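Aminotransferase, classes I and II (Silicibacter pomeroyi DSS-3, PDB 3H14) probably transfers amino groups, with pyridoxal 5'-phosphate as cofactor, between L-aspartate and 2-oxoglutarate to give oxaloacetate and L-glutamate. Local coordinates at residues A78-G82 with E83-V87; G205-Y208 with E209-V213; T214-E217 with L218-C222. One frame throughout, in Å; residues are numbered along the deposited sequence.

Three local contacts, following one another along the chain, illustrate how a helix end and a long loop lock together. Contact 1 closes helix 71-85; contacts 2 and 3 are successive parts of the connection between strands 196-200 and 223-227. The centre of contact 1 lies about 14 Å from that of contact 2 and about 13 Å from that of contact 3, while contacts 2 and 3 are about 17 Å apart. Tyr85 touches both neighbours: Lys211 and Ala212 in contact 2, Thr214 and Glu217 in contact 3. The ring of Trp84 meets that of Tyr231 edge-to-face, and Tyr231 directly follows the lysine that, as in other class I aminotransferases, probably carries the cofactor.

Contact 1: residues A78-G82 with E83-V87; sequences ARLYG and EWYGV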
loop_
_atom_site.group_PDB
_atom_site.type_symbol
_atom_site.label_atom_id
_atom_site.label_comp_id
_atom_site.label_asym_id
_atom_site.label_seq_id
_atom_site.Cartn_x
_atom_site.Cartn_y
_atom_site.Cartn_z
ATOM N N ALA A 78 -15.206 -7.377 -11.778
ATOM C CA ALA A 78 -15.672 -6.581 -12.909
ATOM C C ALA A 78 -16.875 -5.723 -12.519
ATOM O O ALA A 78 -16.920 -4.532 -12.828
ATOM C CB ALA A 78 -16.014 -7.495 -14.115
ATOM N N ARG A 79 -17.826 -6.317 -11.791
ATOM C CA ARG A 79 -18.986 -5.585 -11.262
ATOM C C ARG A 79 -18.561 -4.449 -10.312
ATOM O O ARG A 79 -19.144 -3.361 -10.327
ATOM C CB ARG A 79 -19.931 -6.564 -10.551
ATOM C CG ARG A 79 -21.183 -5.950 -9.927
ATOM C CD ARG A 79 -22.142 -7.050 -9.461
ATOM N NE ARG A 79 -22.624 -6.819 -8.097
ATOM C CZ ARG A 79 -23.131 -7.764 -7.310
ATOM N NH1 ARG A 79 -23.215 -9.029 -7.725
ATOM N NH2 ARG A 79 -23.530 -7.447 -6.079
ATOM N N LEU A 80 -17.546 -4.703 -9.481
ATOM C CA LEU A 80 -17.003 -3.659 -8.601
ATOM C C LEU A 80 -16.557 -2.405 -9.381
ATOM O O LEU A 80 -16.769 -1.269 -8.920
ATOM C CB LEU A 80 -15.860 -4.237 -7.718
ATOM C CG LEU A 80 -14.993 -3.265 -6.892
ATOM C CD1 LEU A 80 -14.494 -3.897 -5.598
ATOM C CD2 LEU A 80 -13.832 -2.765 -7.693
ATOM N N TYR A 81 -15.989 -2.595 -10.573
ATOM C CA TYR A 81 -15.502 -1.465 -11.368
ATOM C C TYR A 81 -16.641 -0.586 -11.861
ATOM O O TYR A 81 -16.491 0.632 -11.920
ATOM C CB TYR A 81 -14.555 -1.920 -12.498
ATOM C CG TYR A 81 -13.144 -2.204 -11.969
ATOM C CD1 TYR A 81 -12.224 -1.181 -11.815
ATOM C CD2 TYR A 81 -12.767 -3.484 -11.553
ATOM C CE1 TYR A 81 -10.953 -1.409 -11.315
ATOM C CE2 TYR A 81 -11.487 -3.727 -11.036
ATOM C CZ TYR A 81 -10.585 -2.676 -10.913
ATOM O OH TYR A 81 -9.306 -2.899 -10.414
ATOM N N GLY A 82 -17.777 -1.191 -12.196
ATOM C CA GLY A 82 -18.969 -0.414 -12.514
ATOM C C GLY A 82 -19.516 0.326 -11.296
ATOM O O GLY A 82 -19.765 1.530 -11.342
ATOM N N GLU A 83 -19.685 -0.402 -10.204
ATOM C CA GLU A 83 -20.312 0.150 -9.020
ATOM C C GLU A 83 -19.432 1.211 -8.340
ATOM O O GLU A 83 -19.941 2.220 -7.887
ATOM C CB GLU A 83 -20.680 -0.979 -8.054
ATOM C CG GLU A 83 -21.785 -1.884 -8.604
ATOM C CD GLU A 83 -22.192 -3.006 -7.671
ATOM O OE1 GLU A 83 -21.572 -3.178 -6.596
ATOM O OE2 GLU A 83 -23.139 -3.748 -8.024
ATOM N N TRP A 84 -18.120 0.995 -8.291
ATOM C CA TRP A 84 -17.205 1.963 -7.660
ATOM C C TRP A 84 -16.779 3.126 -8.576
ATOM O O TRP A 84 -16.606 4.239 -8.086
ATOM C CB TRP A 84 -15.970 1.231 -7.121
ATOM C CG TRP A 84 -16.184 0.601 -5.785
ATOM C CD1 TRP A 84 -17.364 0.397 -5.155
ATOM C CD2 TRP A 84 -15.172 0.082 -4.919
ATOM N NE1 TRP A 84 -17.159 -0.209 -3.947
ATOM C CE2 TRP A 84 -15.816 -0.401 -3.767
ATOM C CE3 TRP A 84 -13.777 -0.002 -4.996
ATOM C CZ2 TRP A 84 -15.118 -0.981 -2.709
ATOM C CZ3 TRP A 84 -13.091 -0.555 -3.947
ATOM C CH2 TRP A 84 -13.761 -1.044 -2.817
ATOM N N TYR A 85 -16.617 2.883 -9.883
ATOM C CA TYR A 85 -16.028 3.895 -10.782
ATOM C C TYR A 85 -16.849 4.251 -12.033
ATOM O O TYR A 85 -16.431 5.119 -12.825
ATOM C CB TYR A 85 -14.649 3.429 -11.247
ATOM C CG TYR A 85 -13.742 2.942 -10.134
ATOM C CD1 TYR A 85 -13.038 3.841 -9.318
ATOM C CD2 TYR A 85 -13.597 1.595 -9.893
ATOM C CE1 TYR A 85 -12.210 3.382 -8.288
ATOM C CE2 TYR A 85 -12.758 1.114 -8.872
ATOM C CZ TYR A 85 -12.075 2.017 -8.070
ATOM O OH TYR A 85 -11.262 1.542 -7.062
ATOM N N GLY A 86 -17.973 3.563 -12.229
ATOM C CA GLY A 86 -18.724 3.682 -13.464
ATOM C C GLY A 86 -17.914 3.223 -14.655
ATOM O O GLY A 86 -18.092 3.735 -15.748
ATOM N N VAL A 87 -17.014 2.266 -14.450
ATOM C CA VAL A 87 -16.244 1.684 -15.543
ATOM C C VAL A 87 -16.829 0.339 -15.966
ATOM O O VAL A 87 -16.992 -0.550 -15.136
ATOM C CB VAL A 87 -14.756 1.507 -15.163
ATOM C CG1 VAL A 87 -14.089 0.525 -16.075
ATOM C CG2 VAL A 87 -14.035 2.850 -15.227
HETATM O O HOH W 1 -17.874 -3.098 -15.025
#
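Tyr81 O is gripped by two backbone donors, Tyr85 N at 3.0 Å and Val87 N at 3.1 Å, which reach it from opposite faces of the carbonyl plane. The pair shows a helix running out: the first bond is still helical, the second belongs to the loop that follows. Gly86, with positive phi (62°), makes the turn between them, and its N bonds to Gly82 O. A water bridges the first and last residues, donating to both Ala78 O and Val87 O.

Side chains one turn apart meet along the helix. Leu80 lays CD1 over a face of Trp84, 3.8 Å from the centroid of the six-membered ring and almost on its normal, a CH-pi contact. Its CG stands anti to the backbone N (chi1 170°), which carries the methyls along the helix toward the indole. Tyr81 and Tyr85 run side by side, CD1 of Tyr81 lying 3.6 Å from CD2 of Tyr85, with ring planes 31° apart. On the exposed flank Arg79 NE forms a salt bridge to Glu83 OE2 at 3.1 Å, approaching from above the carboxylate plane; Glu83 OE1 is hydrogen-bonded to a glycerol that probably comes from the crystallisation liquor.

Beyond the helix, Tyr81 OH is hydrogen-bonded to Trp241 NE1 of strand 240-243. Tyr85 OH bonds to His204 ND1, tying helix 71-85 to the loop that leaves strand 196-200.

Contact 2: residues G205-Y208 with E209-V213; sequences GIEY and EAKAV
Between Glu207 and Ala212 the chain bends back on itself without forming helix or strand. Glu207 is extended, whereas Tyr208 has an unusual psi (-88°) where the path swings round. A water spans the bend, accepting from Tyr208 N at 2.7 Å and donating to Ala210 O.

The Glu207 carboxylate lies across the open end of the bend, between the two arms. Its OE1 takes Ala212 N at 2.9 Å, a donor standing 66° out of the carboxylate plane, while OE2 receives Gly205 N at 2.8 Å on its anti side. One acid thus binds backbone N-H groups before and after it in sequence. Ala212 CB presses close against the same group, 3.3 Å from Glu207 CD. Lys211, bent at chi2 and chi4, curls back to give NZ to Ala212 O at 3.0 Å. Lys211 NZ stays 4.1 Å from Glu207 OE1, beyond a salt bridge, but a second water links it to Glu207 OE2.

The polar ends of Tyr208 and Glu209 find partners outside the loop: Tyr208 OH bonds to Ala313 O, and Glu209 OE2 forms a salt bridge with Arg292 of helix 278-302. An extended glutamate that accepts backbone N-H groups from both arms of an irregular loop pins that loop without regular structure; here it lies in the connection after strand 196-200 of the large-domain sheet of a fold-type I aminotransferase.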
loop_
_atom_site.group_PDB
_atom_site.type_symbol
_atom_site.label_atom_id
_atom_site.label_comp_id
_atom_site.label_asym_id
_atom_site.label_seq_id
_atom_site.Cartn_x
_atom_site.Cartn_y
_atom_site.Cartn_z
ATOM N N GLY A 205 -11.065 1.948 -1.724
ATOM C CA GLY A 205 -12.044 1.573 -0.727
ATOM C C GLY A 205 -11.826 2.307 0.593
ATOM O O GLY A 205 -12.789 2.694 1.260
ATOM N N ILE A 206 -10.557 2.487 0.983
ATOM C CA ILE A 206 -10.201 3.205 2.208
ATOM C C ILE A 206 -9.974 4.698 1.912
ATOM O O ILE A 206 -8.831 5.211 1.725
ATOM C CB ILE A 206 -8.978 2.574 2.933
ATOM C CG1 ILE A 206 -9.282 1.111 3.253
ATOM C CG2 ILE A 206 -8.701 3.343 4.256
ATOM C CD1 ILE A 206 -8.117 0.341 3.864
ATOM N N GLU A 207 -11.105 5.383 1.843
ATOM C CA GLU A 207 -11.170 6.728 1.302
ATOM C C GLU A 207 -12.104 7.547 2.170
ATOM O O GLU A 207 -13.053 7.011 2.726
ATOM C CB GLU A 207 -11.722 6.660 -0.103
ATOM C CG GLU A 207 -10.900 5.856 -1.075
ATOM C CD GLU A 207 -11.678 5.567 -2.334
ATOM O OE1 GLU A 207 -12.433 6.477 -2.759
ATOM O OE2 GLU A 207 -11.570 4.421 -2.863
ATOM N N TYR A 208 -11.816 8.830 2.296
ATOM C CA TYR A 208 -12.475 9.702 3.276
ATOM C C TYR A 208 -13.340 10.708 2.515
ATOM O O TYR A 208 -14.497 10.392 2.219
ATOM C CB TYR A 208 -11.424 10.335 4.202
ATOM C CG TYR A 208 -10.692 9.229 4.930
ATOM C CD1 TYR A 208 -9.383 8.909 4.615
ATOM C CD2 TYR A 208 -11.356 8.429 5.834
ATOM C CE1 TYR A 208 -8.739 7.837 5.211
ATOM C CE2 TYR A 208 -10.727 7.367 6.448
ATOM C CZ TYR A 208 -9.408 7.082 6.149
ATOM O OH TYR A 208 -8.780 6.025 6.758
ATOM N N GLU A 209 -12.786 11.849 2.113
ATOM C CA GLU A 209 -13.563 12.794 1.278
ATOM C C GLU A 209 -13.159 12.791 -0.206
ATOM O O GLU A 209 -14.008 12.939 -1.060
ATOM C CB GLU A 209 -13.574 14.210 1.877
ATOM C CG GLU A 209 -12.328 14.608 2.563
ATOM C CD GLU A 209 -12.298 14.301 4.054
ATOM O OE1 GLU A 209 -13.236 13.672 4.611
ATOM O OE2 GLU A 209 -11.302 14.733 4.669
ATOM N N ALA A 210 -11.884 12.555 -0.521
ATOM C CA ALA A 210 -11.444 12.419 -1.910
ATOM C C ALA A 210 -11.830 11.061 -2.518
ATOM O O ALA A 210 -11.612 10.033 -1.916
ATOM C CB ALA A 210 -9.946 12.616 -2.001
ATOM N N LYS A 211 -12.383 11.066 -3.726
ATOM C CA LYS A 211 -12.765 9.836 -4.413
ATOM C C LYS A 211 -11.543 9.250 -5.149
ATOM O O LYS A 211 -10.855 9.960 -5.880
ATOM C CB LYS A 211 -13.895 10.138 -5.403
ATOM C CG LYS A 211 -14.417 8.972 -6.174
ATOM C CD LYS A 211 -15.068 7.928 -5.324
ATOM C CE LYS A 211 -15.403 6.689 -6.158
ATOM N NZ LYS A 211 -14.170 5.879 -6.408
ATOM N N ALA A 212 -11.277 7.957 -4.953
ATOM C CA ALA A 212 -10.166 7.295 -5.629
ATOM C C ALA A 212 -10.491 7.248 -7.103
ATOM O O ALA A 212 -11.667 7.145 -7.486
ATOM C CB ALA A 212 -9.919 5.880 -5.078
ATOM N N VAL A 213 -9.456 7.400 -7.926
ATOM C CA VAL A 213 -9.608 7.348 -9.379
ATOM C C VAL A 213 -8.865 6.144 -9.933
ATOM O O VAL A 213 -7.662 6.094 -9.844
ATOM C CB VAL A 213 -9.065 8.617 -10.075
ATOM C CG1 VAL A 213 -9.338 8.524 -11.566
ATOM C CG2 VAL A 213 -9.711 9.887 -9.492
HETATM O O HOH W 2 -13.205 3.720 -4.671
HETATM O O HOH W 3 -10.223 9.457 0.199
#

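Contact 3: residues T214-E217 with L218-C222; sequences TALE and LTDEC
Ala215 and Leu216 meet Cys222 through its sulfur: SG lies 3.7 Å from Ala215 CB and 4.0 Å from Leu216 CD2. It gets there because its chi1 of 65° places SG between the backbone N and the carbonyl carbon, on a residue whose CB already faces the 3-10 turn. Backbone groups close the same small unit. Ala215 O accepts both Leu218 N and Thr219 N, each at 3.0 Å; the latter comes in almost in line with the carbonyl bond, the former from well above its plane. In return Thr219 O receives a CA-H...O contact from Leu216 CA at 3.3 Å. Thr219 CG2 sits beside Ala215 O, at ordinary packing distance.

This short 3-10 turn at 215-217 and the irregular residues after it lead into strand 223-227, which lies parallel to strand 196-200 in the seven-stranded mixed sheet of the large domain, the hallmark of fold-type I PLP enzymes.

Further bonds flank the turn on either end. At its start Glu217 N bonds to Thr214 O, while Glu217 sends its side chain back so that OE1 accepts Thr214 N at 3.3 Å, a long, bent bond on the anti side, 33° out of the carboxylate plane. Past the turn, Thr219 OG1, anti to its own N (chi1 -171°), accepts Glu221 N at 2.9 Å. That is an ST turn, and it runs into an inverse gamma turn centred on Glu221, with a weak bond from Cys222 N to Asp220 O.

Further out, Glu201 holds Thr214 OG1 by OE1 and Ala215 N by OE2. Asp220 OD1 forms a salt bridge with Arg93, and Leu218 packs on His180, Met183 and Ile187 of helix 180-192.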
loop_
_atom_site.group_PDB
_atom_site.type_symbol
_atom_site.label_atom_id
_atom_site.label_comp_id
_atom_site.label_asym_id
_atom_site.label_seq_id
_atom_site.Cartn_x
_atom_site.Cartn_y
_atom_site.Cartn_z
ATOM N N THR A 214 -9.575 5.174 -10.512
ATOM C CA THR A 214 -8.885 4.065 -11.163
ATOM C C THR A 214 -8.264 4.562 -12.457
ATOM O O THR A 214 -8.853 5.376 -13.154
ATOM C CB THR A 214 -9.773 2.811 -11.427
ATOM O OG1 THR A 214 -8.959 1.784 -11.998
ATOM C CG2 THR A 214 -10.897 3.075 -12.397
ATOM N N ALA A 215 -7.047 4.103 -12.745
ATOM C CA ALA A 215 -6.383 4.407 -14.002
ATOM C C ALA A 215 -7.224 4.009 -15.207
ATOM O O ALA A 215 -7.082 4.606 -16.270
ATOM C CB ALA A 215 -5.045 3.732 -14.078
ATOM N N LEU A 216 -8.104 3.025 -15.030
ATOM C CA LEU A 216 -9.066 2.604 -16.079
ATOM C C LEU A 216 -10.051 3.702 -16.520
ATOM O O LEU A 216 -10.580 3.642 -17.606
ATOM C CB LEU A 216 -9.819 1.361 -15.614
ATOM C CG LEU A 216 -8.875 0.197 -15.257
ATOM C CD1 LEU A 216 -9.670 -0.999 -14.826
ATOM C CD2 LEU A 216 -8.000 -0.180 -16.438
ATOM N N GLU A 217 -10.275 4.709 -15.695
ATOM C CA GLU A 217 -11.099 5.864 -16.076
ATOM C C GLU A 217 -10.408 6.772 -17.102
ATOM O O GLU A 217 -11.062 7.641 -17.683
ATOM C CB GLU A 217 -11.459 6.702 -14.851
ATOM C CG GLU A 217 -12.478 6.073 -13.867
ATOM C CD GLU A 217 -12.723 6.949 -12.650
ATOM O OE1 GLU A 217 -12.363 6.562 -11.507
ATOM O OE2 GLU A 217 -13.255 8.059 -12.830
ATOM N N LEU A 218 -9.095 6.608 -17.289
ATOM C CA LEU A 218 -8.294 7.444 -18.200
ATOM C C LEU A 218 -7.676 6.673 -19.344
ATOM O O LEU A 218 -7.472 7.239 -20.407
ATOM C CB LEU A 218 -7.175 8.170 -17.443
ATOM C CG LEU A 218 -7.733 9.299 -16.560
ATOM C CD1 LEU A 218 -7.169 9.245 -15.153
ATOM C CD2 LEU A 218 -7.579 10.688 -17.180
ATOM N N THR A 219 -7.328 5.406 -19.129
ATOM C CA THR A 219 -6.754 4.588 -20.206
ATOM C C THR A 219 -6.983 3.117 -19.957
ATOM O O THR A 219 -7.171 2.708 -18.823
ATOM C CB THR A 219 -5.221 4.804 -20.343
ATOM O OG1 THR A 219 -4.736 4.158 -21.536
ATOM C CG2 THR A 219 -4.460 4.266 -19.088
ATOM N N ASP A 220 -6.943 2.321 -21.019
ATOM C CA ASP A 220 -6.889 0.893 -20.870
ATOM C C ASP A 220 -5.458 0.386 -20.969
ATOM O O ASP A 220 -5.193 -0.750 -20.596
ATOM C CB ASP A 220 -7.803 0.195 -21.890
ATOM C CG ASP A 220 -9.281 0.372 -21.570
ATOM O OD1 ASP A 220 -9.721 0.081 -20.432
ATOM O OD2 ASP A 220 -10.023 0.816 -22.473
ATOM N N GLU A 221 -4.540 1.229 -21.457
ATOM C CA GLU A 221 -3.137 0.837 -21.645
ATOM C C GLU A 221 -2.324 1.040 -20.361
ATOM O O GLU A 221 -1.484 1.942 -20.230
ATOM C CB GLU A 221 -2.521 1.565 -22.852
ATOM C CG GLU A 221 -3.243 1.309 -24.190
ATOM C CD GLU A 221 -3.560 -0.161 -24.479
ATOM O OE1 GLU A 221 -2.634 -1.010 -24.465
ATOM O OE2 GLU A 221 -4.755 -0.467 -24.726
ATOM N N CYS A 222 -2.637 0.204 -19.386
ATOM C CA CYS A 222 -2.000 0.252 -18.077
ATOM C C CYS A 222 -2.261 -1.075 -17.426
ATOM O O CYS A 222 -3.147 -1.800 -17.853
ATOM C CB CYS A 222 -2.558 1.394 -17.207
ATOM S SG CYS A 222 -4.279 1.232 -16.746
#